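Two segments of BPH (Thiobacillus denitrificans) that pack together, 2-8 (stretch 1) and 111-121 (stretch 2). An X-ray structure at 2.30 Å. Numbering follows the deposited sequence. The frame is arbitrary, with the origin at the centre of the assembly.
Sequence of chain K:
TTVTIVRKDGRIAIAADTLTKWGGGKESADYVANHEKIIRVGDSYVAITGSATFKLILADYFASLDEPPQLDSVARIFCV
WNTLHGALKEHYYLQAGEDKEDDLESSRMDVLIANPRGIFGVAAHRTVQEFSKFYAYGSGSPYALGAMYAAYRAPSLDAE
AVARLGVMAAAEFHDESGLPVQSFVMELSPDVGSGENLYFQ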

# COMPACT_ATOMS: atom_id res chain seq x y z
N THR K 2 5.21 14.21 -32.96
CA THR K 2 6.16 13.51 -33.80
C THR K 2 7.14 14.50 -34.40
O THR K 2 6.75 15.50 -34.98
CB THR K 2 5.48 12.78 -34.95
OG1 THR K 2 4.52 11.86 -34.42
CG2 THR K 2 6.50 12.01 -35.78
N VAL K 3 8.43 14.19 -34.24
CA VAL K 3 9.50 14.93 -34.89
C VAL K 3 10.34 13.94 -35.70
O VAL K 3 10.56 12.81 -35.26
CB VAL K 3 10.41 15.67 -33.87
CG1 VAL K 3 9.67 16.85 -33.25
CG2 VAL K 3 10.92 14.73 -32.79
N THR K 4 10.77 14.35 -36.88
CA THR K 4 11.56 13.48 -37.73
C THR K 4 12.80 14.19 -38.25
O THR K 4 12.87 15.44 -38.35
CB THR K 4 10.74 12.95 -38.92
OG1 THR K 4 10.27 14.05 -39.70
CG2 THR K 4 9.53 12.11 -38.44
N ILE K 5 13.80 13.39 -38.59
CA ILE K 5 15.02 13.92 -39.11
C ILE K 5 15.58 12.95 -40.14
O ILE K 5 15.54 11.74 -39.94
CB ILE K 5 16.00 14.21 -37.96
CG1 ILE K 5 17.07 15.20 -38.43
CG2 ILE K 5 16.58 12.92 -37.41
CD1 ILE K 5 17.80 15.87 -37.30
N VAL K 6 16.06 13.49 -41.25
CA VAL K 6 16.44 12.69 -42.41
C VAL K 6 17.65 13.30 -43.11
O VAL K 6 17.80 14.52 -43.25
CB VAL K 6 15.28 12.56 -43.41
CG1 VAL K 6 15.71 11.70 -44.59
CG2 VAL K 6 14.04 11.99 -42.73
N ARG K 7 18.50 12.39 -43.57
CA ARG K 7 19.73 12.68 -44.24
C ARG K 7 19.70 11.86 -45.53
O ARG K 7 19.69 10.64 -45.49
CB ARG K 7 20.84 12.19 -43.31
CG ARG K 7 22.24 12.55 -43.72
CD ARG K 7 23.24 11.54 -43.17
NE ARG K 7 24.47 11.62 -43.94
CZ ARG K 7 25.62 12.13 -43.50
NH1 ARG K 7 25.74 12.60 -42.26
NH2 ARG K 7 26.66 12.16 -44.32
N LYS K 8 19.64 12.50 -46.69
CA LYS K 8 19.59 11.75 -47.94
C LYS K 8 20.01 12.58 -49.12
O LYS K 8 19.57 13.72 -49.25
CB LYS K 8 18.17 11.22 -48.19
CG LYS K 8 18.01 10.54 -49.54
CD LYS K 8 16.60 10.03 -49.77
CE LYS K 8 16.48 9.46 -51.18
NZ LYS K 8 15.17 8.80 -51.44
N VAL K 111 14.95 15.26 -28.27
CA VAL K 111 15.07 16.21 -29.39
C VAL K 111 15.85 15.66 -30.57
O VAL K 111 16.67 14.76 -30.42
CB VAL K 111 15.68 17.56 -28.97
CG1 VAL K 111 14.97 18.10 -27.76
CG2 VAL K 111 17.18 17.42 -28.75
N LEU K 112 15.54 16.20 -31.74
CA LEU K 112 16.34 15.97 -32.93
C LEU K 112 17.01 17.31 -33.30
O LEU K 112 16.41 18.37 -33.15
CB LEU K 112 15.48 15.43 -34.06
CG LEU K 112 14.72 14.14 -33.70
CD1 LEU K 112 13.74 13.79 -34.80
CD2 LEU K 112 15.70 12.99 -33.48
N ILE K 113 18.27 17.25 -33.73
CA ILE K 113 19.07 18.43 -34.07
C ILE K 113 19.62 18.26 -35.48
O ILE K 113 20.44 17.38 -35.72
CB ILE K 113 20.24 18.58 -33.11
CG1 ILE K 113 19.72 18.80 -31.70
CG2 ILE K 113 21.15 19.75 -33.55
CD1 ILE K 113 20.76 18.59 -30.64
N ALA K 114 19.16 19.10 -36.39
CA ALA K 114 19.63 19.10 -37.77
C ALA K 114 20.55 20.28 -37.99
O ALA K 114 20.21 21.41 -37.68
CB ALA K 114 18.45 19.18 -38.71
N ASN K 115 21.74 20.03 -38.52
CA ASN K 115 22.58 21.11 -39.05
C ASN K 115 23.47 20.61 -40.19
O ASN K 115 23.62 19.40 -40.37
CB ASN K 115 23.38 21.79 -37.93
CG ASN K 115 24.46 20.90 -37.34
OD1 ASN K 115 25.43 20.54 -38.01
ND2 ASN K 115 24.30 20.57 -36.07
N PRO K 116 24.06 21.53 -40.96
CA PRO K 116 24.85 21.08 -42.10
C PRO K 116 25.85 19.97 -41.80
O PRO K 116 26.15 19.16 -42.68
CB PRO K 116 25.56 22.37 -42.55
CG PRO K 116 24.59 23.45 -42.22
CD PRO K 116 23.95 23.01 -40.92
N ARG K 117 26.37 19.89 -40.57
CA ARG K 117 27.39 18.89 -40.27
C ARG K 117 26.86 17.53 -39.80
O ARG K 117 27.65 16.65 -39.48
CB ARG K 117 28.45 19.49 -39.34
CG ARG K 117 29.28 20.54 -40.09
CD ARG K 117 29.87 21.66 -39.24
NE ARG K 117 28.93 22.37 -38.36
CZ ARG K 117 27.98 23.21 -38.75
NH1 ARG K 117 27.77 23.47 -40.03
NH2 ARG K 117 27.21 23.79 -37.83
N GLY K 118 25.55 17.34 -39.77
CA GLY K 118 24.98 16.02 -39.50
C GLY K 118 23.60 16.07 -38.88
O GLY K 118 23.09 17.14 -38.58
N ILE K 119 23.00 14.90 -38.69
CA ILE K 119 21.74 14.81 -37.97
C ILE K 119 21.92 14.03 -36.66
O ILE K 119 22.58 12.99 -36.62
CB ILE K 119 20.64 14.19 -38.83
CG1 ILE K 119 21.05 12.82 -39.39
CG2 ILE K 119 20.31 15.14 -39.98
CD1 ILE K 119 19.86 11.98 -39.81
N PHE K 120 21.34 14.56 -35.60
CA PHE K 120 21.58 14.05 -34.26
C PHE K 120 20.29 13.98 -33.47
O PHE K 120 19.27 14.55 -33.85
CB PHE K 120 22.53 14.99 -33.52
CG PHE K 120 23.85 15.24 -34.22
CD1 PHE K 120 24.93 14.40 -34.02
CD2 PHE K 120 24.02 16.33 -35.04
CE1 PHE K 120 26.14 14.63 -34.64
CE2 PHE K 120 25.23 16.58 -35.66
CZ PHE K 120 26.29 15.73 -35.46
N GLY K 121 20.35 13.29 -32.35
CA GLY K 121 19.25 13.28 -31.40
C GLY K 121 19.78 13.21 -29.99
O GLY K 121 20.86 12.69 -29.76
O HOH W 1 24.66 12.62 -39.49

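How do the two backbones lie against each other? Stretch 2 is a β hairpin, and the strand 3-8 packs across it rather than joining it edge to edge. Its axis passes 7.4 Å from that of strand 111-115, at 34° between their directions, and 7.5 Å from that of strand 118-121, at 152°. No direct hydrogen bond links the stretches, so the contact rests mainly on apolar side chains; alternation along strand 3-8 turns V3, I5 and R7 toward the hairpin.

What does the first hairpin strand offer? L112 points toward stretch 1, and its CD1 lies 3.6 Å from V3 CG2 and 3.9 Å from I5 CB, so one methyl serves two neighbours. V111 and I113 point away, yet the backbone of I113 still takes part: I5 CD1 sits 3.4 Å from I113 O. Next along, the small A114 receives the tip of the isoleucine, with I5 CD1 3.7 Å from A114 CB.

How is the turn held? A type I turn runs from N115 to G118, and R117 N donates to N115 OD1 at 2.8 Å. Backbone bonds from N115 N to G118 O (3.2 Å) and from G118 N to N115 O (2.9 Å) close the hairpin. G118 has phi/psi of 153/176, where a CB would jam against the preceding carbonyl oxygen, a conformation that calls for glycine.

How does the returning strand complete the contact? I119 points toward stretch 1, its CG2 3.6 Å from I5 CG1 and its CD1 3.6 Å from R7 CB. I5 thus meets both hairpin strands and has the largest area covered. The charged end of R7 finds a polar route instead: water 1 accepts hydrogen bonds from R7 NH1 at 3.0 Å and I119 N at 2.9 Å, bridging the stretches.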